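Methanol--corrinoid protein co-methyltransferase (Methanosarcina barkeri, PDB 2I2X) transfers the methyl group of methanol to the cob(I)amide bound by its partner protein MtaC, a zinc-dependent step of methanol-driven methanogenesis. Local coordinates at residues T107-Y112 with C120-T125; Q152-G157 with K208-I213; S359-D364 with A371-Y376; V383-G386 with Y390-A393; N395-C400 with A427-L432. All blocks are in the same frame, centred on the assembly; numbering follows the deposited sequence.

How the contacts relate
Contacts 1 and 2 belong to the barrel: contact 1 packs an outer helix on a barrel strand, contact 2 joins the C-terminal ends of two outer helices, and they touch at H124 and C153. Contacts 3, 4 and 5 lie in the helical region near the C-terminus. Contacts 1 and 3 are buried, yet one is wholly apolar and the other an ion pair. Of the partly buried ones, contact 2 sets methyls against threonine hydroxyls, contact 4 a leucine on a carboxylate beside a weak arginine-carbonyl bond, and contact 5 is apolar with aliphatic E430 atoms at its exposed side. Helix 389-409 serves contacts 4 and 5, joined through D385 OD1 and N395 ND2, 2.8 Å apart.

Contact 1 of 5, residues T107-Y112 with C120-T125; sequences TIMEKY and CALRHT
A buried helix-on-strand contact, apolar throughout, holds M109 of helix 95-116 against C120 and L122 of strand 119-126. The three side chains all leave the backbone toward the opposite segment, C120 and L122 being two apart on the strand and therefore on the same face of it. M109 reaches the strand as a straight arm: CG lies anti to the carbonyl carbon, and the chain continues extended through chi2 (179°) and chi3 (-156°). Its SD comes within 3.8 Å of L122 CB, and the terminal CE ends 3.4 Å from L122 CD1, the two side chains crossing at about a right angle. Nearer the root of the arm, M109 CB lies 4.2 Å from C120 SG. This is the inner face of a beta-alpha-beta crossover in the TIM barrel: helix 95-116 connects the adjacent parallel strands 80-86 and 119-126, and M109 also touches L83 on the first of them. C120 rests on I81 of that same strand. I108 and Y112 instead meet helix 55-76, the preceding outer helix, where the Y112 hydroxyl is hydrogen-bonded to E71.

Contact 2 of 5, residues Q152-G157 with K208-I213; sequences QCAENG and KKTGTI
The methyl of A154 faces a pair of threonine side chains, T210 and T212, with T210 OG1 3.6 Å from A154 CB and T212 OG1 3.7 Å from it. Both threonines point toward A154 and share one conformation, OG1 lying between the backbone N and the carbonyl carbon (chi1 58° in T210, 64° in T212). That turns the two hydroxyls to each other, and T212 OG1 donates a 3.0 Å hydrogen bond to T210 OG1. T210 OG1 is in turn hydrogen-bonded to the carbonyl of I206, one helical turn back, so the hydroxyl pair is tied to the helix while A154 packs against it. The CG2 branch of T212 abuts the A154 carbonyl, 3.5 Å from A154 O. Here two neighbouring outer helices of the TIM barrel, 143-155 and 181-210, meet at their C-terminal ends, just before strands 160-163 and 213-216; L161 of the former strand touches both A154 and T212. A Schellman motif at G211, with positive phi (70°), turns the chain from T210 to T212. On the more exposed side E155 crosses T210 at about a right angle, its CG 4.0 Å from T210 CG2. Beyond them, the ammonium of K209 is paired with E151 of helix 143-155, while E155 OE2 remains 5.0 Å from K209 NZ.

Contact 3 of 5, residues S359-D364 with A371-Y376; sequences SDRYRD and AYDNAY
R361 NH2 is the polar atom on which this contact turns: it approaches both carboxylate oxygens of D373. The sounder bond runs to D373 OD2, at 3.0 Å with an N-H...O angle of 154°, and uses the syn lone pair of that oxygen. The approach of NH2 to D373 OD1 is modelled so short and bent that its geometry is doubtful. The carboxylate lies at the edge of the guanidinium, the two planes 35° apart. R361 NH1 stays 3.7 Å from D373 OD2, so one nitrogen carries the salt bridge. R361 arrives with CG anti to the backbone N (chi1 165°) and a bend at chi3; its CG rests 3.8 Å above the Y362 ring, over the centre. Around the same guanidinium, A371 CB approaches NH2 obliquely at 3.5 Å, and N374 ND2 stands over one face, 3.6 Å from NH1. That amide nitrogen donates elsewhere, to the carbonyl of Y368, whose ring makes a cation-pi contact with R361. Consecutive helices of the C-terminal part of the chain meet here, in a protein built of a TIM barrel and a helix bundle: R361 lies on helix 349-361, and A371 is the N-cap residue of helix 372-383. D373 thus sits in its first turn, where the helix dipole would probably favour a negative charge. M1 of a neighbouring MtaC chain packs on D373 and Y372.

Contact 4 of 5, residues V383-G386 with Y390-A393; sequences VKDG and YLRA
D385 and G386 sit in the short turn of a helix-loop-helix unit, between helix 372-383 and helix 389-409, and fold back onto L391 and R392 in the first turn of the second helix. The nonpolar part of the contact is made by L391: chi1 (-172°) carries its CG toward D385 and chi2 (51°) turns CD2 onto the carboxylate, 3.6 Å from D385 CG, and the two side chains cross obliquely. The carboxylate finds its polar partner elsewhere, in the N395 amide one turn further along the helix. Against the backbone, R392 CB rests 3.7 Å from D385 O. Among polar contacts, R392 NH1 gives a weak hydrogen bond to G386 O, 3.0 Å long but bent to 129° at the hydrogen, and the carbonyl lies obliquely to the guanidinium. The stronger partner of NH1 is the carboxylate of E259 on helix 240-259, so this arginine bridges the turn and that neighbouring helix. Within the turn, the N388 side chain accepts a bond from the L391 backbone N, and G386 N is bonded to V383 O at 3.0 Å. Nearer its root than the guanidinium, the extended R392 chain brings CD to 3.6 Å from G386 O.

Contact 5 of 5, residues N395-C400 with A427-L432; sequences NAAIEC and AALEAL
L429 spreads its two methyls over A397, CD1 and CD2 each 3.8 Å from A397 CB, so the small alanine methyl meets a forked end and not a single branch. A chi1 of -67° carries the leucine CG toward A397, and chi2 (153°) orients the two methyls; CD1 also comes to 4.0 Å from A397 O. I398 passes the same leucine nearer the root. With CG1 anti to the carbonyl carbon and the chain extended onward (chi2 165°), it runs alongside L429 in the opposite sense, CG1 lying 3.8 Å from L429 CB. Its end, CD1, then reaches past the leucine side chain to the leucine's own carbonyl, L429 O, at 4.0 Å. These contacts join helices 389-409 and 416-430, successive elements of a helical hairpin whose segments here run antiparallel; I398 and L429 have the nearest CA atoms across it, 6.8 Å apart. Behind the pair, A397 also touches I249 of helix 240-259, and L429 rests on I181 at the start of helix 181-210, so three helices besides helix 416-430 meet at this seam. On the solvent-exposed side E430 lies obliquely across I398. Its aliphatic CG meets I398 CD1 at 4.1 Å, while the carboxylate continues past the CG2 branch of I398 and forms a long, weak ion pair with K426.

Contact 1 of 5, residues T107-Y112 with C120-T125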
# COMPACT_ATOMS: atom_id res chain seq x y z
N THR A 107 -15.45 13.31 16.82
CA THR A 107 -16.58 12.63 17.44
C THR A 107 -16.34 11.11 17.42
O THR A 107 -16.46 10.44 18.44
CB THR A 107 -17.94 13.00 16.75
OG1 THR A 107 -18.19 14.42 16.85
CG2 THR A 107 -19.10 12.21 17.36
N ILE A 108 -15.97 10.58 16.26
CA ILE A 108 -15.69 9.15 16.13
C ILE A 108 -14.47 8.75 16.98
O ILE A 108 -14.50 7.73 17.70
CB ILE A 108 -15.49 8.76 14.66
CG1 ILE A 108 -16.84 8.84 13.93
CG2 ILE A 108 -14.80 7.41 14.53
CD1 ILE A 108 -16.71 9.07 12.43
N MET A 109 -13.42 9.58 16.93
CA MET A 109 -12.18 9.33 17.67
C MET A 109 -12.46 9.23 19.14
O MET A 109 -11.87 8.38 19.82
CB MET A 109 -11.12 10.41 17.39
CG MET A 109 -10.56 10.40 15.97
SD MET A 109 -9.35 11.71 15.69
CE MET A 109 -9.51 11.86 13.93
N GLU A 110 -13.36 10.08 19.64
CA GLU A 110 -13.81 10.04 21.06
C GLU A 110 -14.53 8.76 21.39
O GLU A 110 -14.24 8.14 22.40
CB GLU A 110 -14.69 11.23 21.42
CG GLU A 110 -13.87 12.48 21.76
CD GLU A 110 -14.56 13.83 21.45
OE1 GLU A 110 -15.59 13.91 20.75
OE2 GLU A 110 -14.03 14.85 21.91
N LYS A 111 -15.46 8.35 20.53
CA LYS A 111 -16.16 7.11 20.76
C LYS A 111 -15.15 5.94 20.96
O LYS A 111 -15.31 5.14 21.89
CB LYS A 111 -17.20 6.84 19.65
CG LYS A 111 -18.01 5.52 19.82
CD LYS A 111 -18.75 5.05 18.53
CE LYS A 111 -19.06 3.49 18.52
NZ LYS A 111 -18.02 2.62 17.80
N TYR A 112 -14.11 5.86 20.12
CA TYR A 112 -13.12 4.79 20.21
C TYR A 112 -12.23 4.94 21.42
O TYR A 112 -11.92 3.95 22.09
CB TYR A 112 -12.25 4.68 18.95
CG TYR A 112 -12.90 3.88 17.87
CD1 TYR A 112 -13.85 4.45 17.02
CD2 TYR A 112 -12.58 2.51 17.70
CE1 TYR A 112 -14.46 3.72 16.03
CE2 TYR A 112 -13.20 1.76 16.72
CZ TYR A 112 -14.14 2.38 15.88
OH TYR A 112 -14.75 1.65 14.88
N CYS A 120 -5.10 8.91 20.71
CA CYS A 120 -5.07 9.48 19.37
C CYS A 120 -5.15 11.01 19.37
O CYS A 120 -5.52 11.63 20.37
CB CYS A 120 -6.22 8.91 18.57
SG CYS A 120 -7.74 9.06 19.48
N ALA A 121 -4.77 11.62 18.24
CA ALA A 121 -4.81 13.07 18.10
C ALA A 121 -5.13 13.36 16.65
O ALA A 121 -4.89 12.53 15.78
CB ALA A 121 -3.46 13.73 18.51
N LEU A 122 -5.74 14.50 16.41
CA LEU A 122 -6.14 14.85 15.07
C LEU A 122 -5.35 16.07 14.55
O LEU A 122 -5.29 17.11 15.17
CB LEU A 122 -7.65 15.09 15.04
CG LEU A 122 -8.21 15.60 13.71
CD1 LEU A 122 -8.02 14.57 12.61
CD2 LEU A 122 -9.67 16.02 13.84
N ARG A 123 -4.74 15.92 13.39
CA ARG A 123 -4.01 17.01 12.81
C ARG A 123 -4.75 17.45 11.58
O ARG A 123 -5.11 16.61 10.73
CB ARG A 123 -2.65 16.53 12.41
CG ARG A 123 -1.84 17.54 11.62
CD ARG A 123 -0.57 16.82 11.25
NE ARG A 123 0.56 17.68 11.38
CZ ARG A 123 1.73 17.32 11.86
NH1 ARG A 123 1.98 16.09 12.28
NH2 ARG A 123 2.68 18.24 11.91
N HIS A 124 -5.00 18.76 11.50
CA HIS A 124 -5.55 19.38 10.33
C HIS A 124 -4.49 20.26 9.74
O HIS A 124 -3.87 21.05 10.45
CB HIS A 124 -6.78 20.22 10.69
CG HIS A 124 -8.07 19.56 10.35
ND1 HIS A 124 -8.33 18.23 10.64
CD2 HIS A 124 -9.17 20.03 9.73
CE1 HIS A 124 -9.55 17.92 10.22
NE2 HIS A 124 -10.07 18.99 9.65
N THR A 125 -4.29 20.10 8.44
CA THR A 125 -3.35 20.88 7.66
C THR A 125 -4.15 21.77 6.70
O THR A 125 -4.68 21.29 5.67
CB THR A 125 -2.42 19.94 6.88
OG1 THR A 125 -1.70 19.14 7.80
CG2 THR A 125 -1.42 20.72 5.97

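Contact 2 of 5, residues Q152-G157 with K208-I213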
# COMPACT_ATOMS: atom_id res chain seq x y z
N GLN A 152 -11.09 27.99 13.19
CA GLN A 152 -12.33 27.25 13.15
C GLN A 152 -12.08 25.77 13.35
O GLN A 152 -12.81 25.13 14.11
CB GLN A 152 -13.09 27.51 11.86
CG GLN A 152 -13.72 28.89 11.78
CD GLN A 152 -14.81 29.05 12.78
OE1 GLN A 152 -15.73 28.22 12.85
NE2 GLN A 152 -14.73 30.12 13.60
N CYS A 153 -11.05 25.23 12.69
CA CYS A 153 -10.68 23.82 12.84
C CYS A 153 -10.19 23.56 14.24
O CYS A 153 -10.45 22.49 14.82
CB CYS A 153 -9.60 23.43 11.86
SG CYS A 153 -10.21 23.39 10.18
N ALA A 154 -9.51 24.55 14.80
CA ALA A 154 -8.95 24.42 16.14
C ALA A 154 -10.05 24.46 17.18
O ALA A 154 -9.88 23.95 18.27
CB ALA A 154 -7.95 25.49 16.40
N GLU A 155 -11.17 25.07 16.85
CA GLU A 155 -12.27 25.19 17.78
C GLU A 155 -13.20 24.01 17.70
O GLU A 155 -14.08 23.87 18.54
CB GLU A 155 -13.03 26.50 17.55
CG GLU A 155 -12.48 27.63 18.40
CD GLU A 155 -12.94 29.04 17.98
OE1 GLU A 155 -13.88 29.21 17.17
OE2 GLU A 155 -12.32 29.99 18.49
N ASN A 156 -12.98 23.15 16.70
CA ASN A 156 -13.92 22.10 16.38
C ASN A 156 -13.35 20.70 16.31
O ASN A 156 -13.92 19.82 15.67
CB ASN A 156 -14.62 22.46 15.07
CG ASN A 156 -15.68 23.54 15.26
OD1 ASN A 156 -15.44 24.72 15.00
ND2 ASN A 156 -16.84 23.14 15.75
N GLY A 157 -12.21 20.48 16.95
CA GLY A 157 -11.66 19.13 17.08
C GLY A 157 -10.22 18.88 16.63
O GLY A 157 -9.63 17.86 17.01
N LYS A 208 -2.59 29.11 20.88
CA LYS A 208 -2.60 29.48 22.26
C LYS A 208 -4.04 29.82 22.69
O LYS A 208 -4.53 29.31 23.71
CB LYS A 208 -1.65 30.66 22.48
CG LYS A 208 -1.36 30.99 23.95
CD LYS A 208 -0.80 32.42 24.05
CE LYS A 208 -0.77 32.91 25.49
NZ LYS A 208 0.24 34.00 25.67
N LYS A 209 -4.73 30.63 21.88
CA LYS A 209 -6.08 31.09 22.21
C LYS A 209 -7.08 29.95 22.30
O LYS A 209 -7.97 29.96 23.16
CB LYS A 209 -6.55 32.13 21.19
CG LYS A 209 -7.90 32.80 21.49
CD LYS A 209 -8.52 33.38 20.20
CE LYS A 209 -9.94 33.94 20.42
NZ LYS A 209 -10.50 34.60 19.17
N THR A 210 -6.92 28.96 21.45
CA THR A 210 -7.84 27.82 21.38
C THR A 210 -7.36 26.59 22.16
O THR A 210 -8.05 25.58 22.20
CB THR A 210 -8.03 27.39 19.93
OG1 THR A 210 -6.74 27.06 19.37
CG2 THR A 210 -8.69 28.52 19.10
N GLY A 211 -6.19 26.66 22.78
CA GLY A 211 -5.65 25.53 23.55
C GLY A 211 -5.23 24.36 22.67
O GLY A 211 -5.23 23.22 23.13
N THR A 212 -4.88 24.62 21.41
CA THR A 212 -4.41 23.57 20.53
C THR A 212 -2.90 23.66 20.28
O THR A 212 -2.17 24.40 20.95
CB THR A 212 -5.18 23.55 19.22
OG1 THR A 212 -4.94 24.79 18.51
CG2 THR A 212 -6.68 23.33 19.49
N ILE A 213 -2.40 22.89 19.32
CA ILE A 213 -0.97 22.89 19.11
C ILE A 213 -0.52 23.47 17.80
O ILE A 213 -0.98 23.09 16.75
CB ILE A 213 -0.33 21.53 19.48
CG1 ILE A 213 -0.00 21.60 20.99
CG2 ILE A 213 0.95 21.28 18.65
CD1 ILE A 213 -0.46 20.45 21.74

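Contact 3 of 5, residues S359-D364 with A371-Y376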
# COMPACT_ATOMS: atom_id res chain seq x y z
N SER A 359 21.52 1.90 6.06
CA SER A 359 20.70 1.40 4.95
C SER A 359 20.74 2.30 3.71
O SER A 359 20.91 1.84 2.56
CB SER A 359 19.25 1.27 5.42
OG SER A 359 18.35 1.09 4.33
N ASP A 360 20.59 3.59 3.93
CA ASP A 360 20.39 4.52 2.84
C ASP A 360 21.50 5.54 2.71
O ASP A 360 21.53 6.25 1.71
CB ASP A 360 19.05 5.23 3.01
CG ASP A 360 17.87 4.28 2.93
OD1 ASP A 360 18.00 3.25 2.27
OD2 ASP A 360 16.80 4.57 3.52
N ARG A 361 22.42 5.62 3.69
CA ARG A 361 23.49 6.61 3.64
C ARG A 361 24.16 6.72 2.26
O ARG A 361 24.55 7.84 1.85
CB ARG A 361 24.56 6.40 4.77
CG ARG A 361 25.89 7.20 4.51
CD ARG A 361 27.01 7.06 5.58
NE ARG A 361 26.50 7.74 6.73
CZ ARG A 361 27.02 8.77 7.37
NH1 ARG A 361 28.19 9.30 7.04
NH2 ARG A 361 26.32 9.24 8.39
N TYR A 362 24.31 5.59 1.55
CA TYR A 362 25.08 5.60 0.28
C TYR A 362 24.21 5.55 -0.97
O TYR A 362 24.72 5.57 -2.12
CB TYR A 362 26.18 4.52 0.27
CG TYR A 362 27.23 4.74 1.36
CD1 TYR A 362 28.15 5.80 1.29
CD2 TYR A 362 27.26 3.91 2.49
CE1 TYR A 362 29.09 6.02 2.31
CE2 TYR A 362 28.19 4.12 3.52
CZ TYR A 362 29.11 5.16 3.42
OH TYR A 362 30.01 5.36 4.44
N ARG A 363 22.90 5.50 -0.76
CA ARG A 363 21.98 5.42 -1.86
C ARG A 363 22.02 6.64 -2.78
O ARG A 363 21.84 6.47 -3.98
CB ARG A 363 20.56 5.20 -1.35
CG ARG A 363 19.64 4.38 -2.30
CD ARG A 363 18.32 4.07 -1.58
NE ARG A 363 18.57 3.01 -0.62
CZ ARG A 363 18.64 1.71 -0.92
NH1 ARG A 363 18.48 1.28 -2.18
NH2 ARG A 363 18.93 0.86 0.03
N ASP A 364 22.26 7.84 -2.23
CA ASP A 364 22.10 9.10 -2.98
C ASP A 364 22.62 10.26 -2.14
O ASP A 364 22.57 10.19 -0.91
CB ASP A 364 20.63 9.35 -3.26
CG ASP A 364 20.38 10.32 -4.39
OD1 ASP A 364 20.12 11.51 -4.09
OD2 ASP A 364 20.45 9.92 -5.59
N ALA A 371 21.43 11.93 6.78
CA ALA A 371 21.90 11.04 7.86
C ALA A 371 22.17 11.84 9.16
O ALA A 371 22.80 12.88 9.12
CB ALA A 371 23.13 10.29 7.42
N TYR A 372 21.66 11.37 10.29
CA TYR A 372 21.53 12.20 11.48
C TYR A 372 22.85 12.84 11.90
O TYR A 372 22.84 13.95 12.43
CB TYR A 372 20.85 11.44 12.64
CG TYR A 372 21.75 10.39 13.27
CD1 TYR A 372 21.81 9.10 12.75
CD2 TYR A 372 22.58 10.72 14.37
CE1 TYR A 372 22.67 8.14 13.32
CE2 TYR A 372 23.45 9.78 14.93
CZ TYR A 372 23.49 8.49 14.41
OH TYR A 372 24.35 7.54 14.96
N ASP A 373 23.99 12.18 11.70
CA ASP A 373 25.26 12.86 12.01
C ASP A 373 25.52 14.06 11.10
O ASP A 373 25.98 15.11 11.58
CB ASP A 373 26.46 11.92 12.02
CG ASP A 373 26.65 11.22 10.71
OD1 ASP A 373 25.60 10.96 10.08
OD2 ASP A 373 27.81 10.93 10.30
N ASN A 374 25.27 13.90 9.80
CA ASN A 374 25.40 14.99 8.84
C ASN A 374 24.31 16.06 9.01
O ASN A 374 24.58 17.27 8.89
CB ASN A 374 25.43 14.44 7.41
CG ASN A 374 26.66 13.61 7.15
OD1 ASN A 374 27.74 13.97 7.63
ND2 ASN A 374 26.52 12.48 6.41
N ALA A 375 23.10 15.62 9.29
CA ALA A 375 22.03 16.56 9.55
C ALA A 375 22.41 17.49 10.73
O ALA A 375 22.18 18.71 10.68
CB ALA A 375 20.74 15.82 9.83
N TYR A 376 23.01 16.91 11.77
CA TYR A 376 23.43 17.63 12.97
C TYR A 376 24.48 18.68 12.58
O TYR A 376 24.42 19.83 13.02
CB TYR A 376 24.00 16.66 14.02
CG TYR A 376 24.38 17.32 15.32
CD1 TYR A 376 25.68 17.84 15.53
CD2 TYR A 376 23.43 17.46 16.34
CE1 TYR A 376 26.01 18.50 16.75
CE2 TYR A 376 23.74 18.08 17.55
CZ TYR A 376 25.01 18.61 17.76
OH TYR A 376 25.25 19.22 18.98

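Contact 4 of 5, residues V383-G386 with Y390-A393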
# COMPACT_ATOMS: atom_id res chain seq x y z
N VAL A 383 23.23 27.50 13.23
CA VAL A 383 23.07 28.24 14.47
C VAL A 383 24.24 29.21 14.66
O VAL A 383 24.08 30.25 15.31
CB VAL A 383 22.88 27.32 15.72
CG1 VAL A 383 21.64 26.46 15.55
CG2 VAL A 383 24.11 26.45 15.97
N LYS A 384 25.39 28.89 14.07
CA LYS A 384 26.56 29.76 14.19
C LYS A 384 26.32 31.18 13.61
O LYS A 384 27.09 32.08 13.91
CB LYS A 384 27.86 29.10 13.66
CG LYS A 384 27.98 28.97 12.15
CD LYS A 384 29.28 28.33 11.71
CE LYS A 384 29.54 28.70 10.26
NZ LYS A 384 29.93 27.58 9.36
N ASP A 385 25.25 31.36 12.83
CA ASP A 385 24.79 32.69 12.35
C ASP A 385 23.26 32.82 12.46
O ASP A 385 22.61 33.47 11.66
CB ASP A 385 25.30 32.98 10.92
CG ASP A 385 26.81 33.33 10.88
OD1 ASP A 385 27.58 32.56 10.26
OD2 ASP A 385 27.24 34.35 11.47
N GLY A 386 22.71 32.20 13.50
CA GLY A 386 21.26 32.05 13.65
C GLY A 386 20.40 33.29 13.59
O GLY A 386 19.19 33.19 13.31
N TYR A 390 19.63 35.02 5.88
CA TYR A 390 20.35 34.74 4.64
C TYR A 390 21.62 33.96 4.93
O TYR A 390 21.85 32.88 4.37
CB TYR A 390 20.71 36.05 3.95
CG TYR A 390 21.84 35.99 2.96
CD1 TYR A 390 21.68 35.37 1.73
CD2 TYR A 390 23.07 36.58 3.24
CE1 TYR A 390 22.69 35.31 0.81
CE2 TYR A 390 24.12 36.54 2.30
CZ TYR A 390 23.91 35.91 1.07
OH TYR A 390 24.91 35.85 0.11
N LEU A 391 22.44 34.51 5.80
CA LEU A 391 23.73 33.95 6.06
C LEU A 391 23.65 32.54 6.65
O LEU A 391 24.46 31.69 6.31
CB LEU A 391 24.55 34.89 6.96
CG LEU A 391 26.03 34.54 7.19
CD1 LEU A 391 26.79 34.27 5.89
CD2 LEU A 391 26.73 35.62 8.04
N ARG A 392 22.69 32.30 7.55
CA ARG A 392 22.51 30.93 8.08
C ARG A 392 22.15 29.93 6.99
O ARG A 392 22.65 28.80 6.98
CB ARG A 392 21.53 30.88 9.27
CG ARG A 392 20.06 30.98 8.94
CD ARG A 392 19.26 31.32 10.23
NE ARG A 392 17.82 31.12 10.03
CZ ARG A 392 16.92 31.01 11.01
NH1 ARG A 392 17.27 31.11 12.29
NH2 ARG A 392 15.66 30.79 10.70
N ALA A 393 21.31 30.36 6.06
CA ALA A 393 20.92 29.55 4.92
C ALA A 393 22.09 29.29 3.98
O ALA A 393 22.28 28.15 3.48
CB ALA A 393 19.74 30.19 4.18

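Contact 5 of 5, residues N395-C400 with A427-L432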
# COMPACT_ATOMS: atom_id res chain seq x y z
N ASN A 395 25.20 29.25 4.88
CA ASN A 395 26.10 28.36 5.60
C ASN A 395 25.67 26.89 5.37
O ASN A 395 26.50 26.02 5.10
CB ASN A 395 26.12 28.67 7.11
CG ASN A 395 26.78 30.05 7.45
OD1 ASN A 395 27.42 30.69 6.61
ND2 ASN A 395 26.61 30.48 8.70
N ALA A 396 24.36 26.65 5.43
CA ALA A 396 23.83 25.31 5.34
C ALA A 396 24.11 24.76 3.96
O ALA A 396 24.57 23.62 3.81
CB ALA A 396 22.31 25.30 5.65
N ALA A 397 23.85 25.57 2.95
CA ALA A 397 24.09 25.20 1.56
C ALA A 397 25.56 24.84 1.32
O ALA A 397 25.86 23.87 0.62
CB ALA A 397 23.66 26.36 0.65
N ILE A 398 26.48 25.62 1.90
CA ILE A 398 27.92 25.40 1.68
C ILE A 398 28.40 24.20 2.50
O ILE A 398 29.25 23.43 2.04
CB ILE A 398 28.78 26.67 1.98
CG1 ILE A 398 28.56 27.71 0.87
CG2 ILE A 398 30.28 26.31 2.09
CD1 ILE A 398 29.06 29.14 1.23
N GLU A 399 27.87 24.08 3.72
CA GLU A 399 28.17 22.95 4.57
C GLU A 399 27.69 21.65 3.91
O GLU A 399 28.36 20.61 4.00
CB GLU A 399 27.50 23.11 5.93
CG GLU A 399 28.04 22.16 6.99
CD GLU A 399 29.41 22.54 7.51
OE1 GLU A 399 29.79 23.75 7.44
OE2 GLU A 399 30.10 21.63 8.02
N CYS A 400 26.54 21.74 3.27
CA CYS A 400 26.00 20.61 2.53
C CYS A 400 27.00 20.16 1.46
O CYS A 400 27.33 18.96 1.37
CB CYS A 400 24.63 20.96 1.93
SG CYS A 400 23.95 19.71 0.77
N ALA A 427 30.85 26.70 -6.08
CA ALA A 427 31.52 27.92 -6.53
C ALA A 427 30.55 29.11 -6.59
O ALA A 427 30.92 30.21 -6.19
CB ALA A 427 32.26 27.71 -7.88
N ALA A 428 29.32 28.87 -7.06
CA ALA A 428 28.30 29.93 -7.12
C ALA A 428 27.89 30.40 -5.74
O ALA A 428 27.66 31.59 -5.55
CB ALA A 428 27.06 29.48 -7.89
N LEU A 429 27.81 29.49 -4.77
CA LEU A 429 27.47 29.89 -3.40
C LEU A 429 28.62 30.62 -2.75
O LEU A 429 28.40 31.52 -1.92
CB LEU A 429 27.10 28.69 -2.53
CG LEU A 429 25.81 27.92 -2.86
CD1 LEU A 429 25.95 26.48 -2.37
CD2 LEU A 429 24.61 28.62 -2.23
N GLU A 430 29.84 30.24 -3.11
CA GLU A 430 31.01 30.83 -2.49
C GLU A 430 31.31 32.22 -3.04
O GLU A 430 31.99 33.00 -2.40
CB GLU A 430 32.21 29.87 -2.54
CG GLU A 430 32.03 28.67 -1.61
CD GLU A 430 33.24 27.77 -1.47
OE1 GLU A 430 33.55 27.37 -0.32
OE2 GLU A 430 33.88 27.43 -2.48
N ALA A 431 30.77 32.55 -4.21
CA ALA A 431 31.00 33.87 -4.84
C ALA A 431 30.05 34.93 -4.30
O ALA A 431 30.25 36.10 -4.56
CB ALA A 431 30.89 33.78 -6.38
N LEU A 432 29.03 34.51 -3.54
CA LEU A 432 28.04 35.44 -3.01
C LEU A 432 28.63 36.28 -1.88
O LEU A 432 29.58 35.87 -1.24
CB LEU A 432 26.79 34.69 -2.52
CG LEU A 432 25.99 34.00 -3.62
CD1 LEU A 432 24.94 32.98 -3.04
CD2 LEU A 432 25.36 35.00 -4.62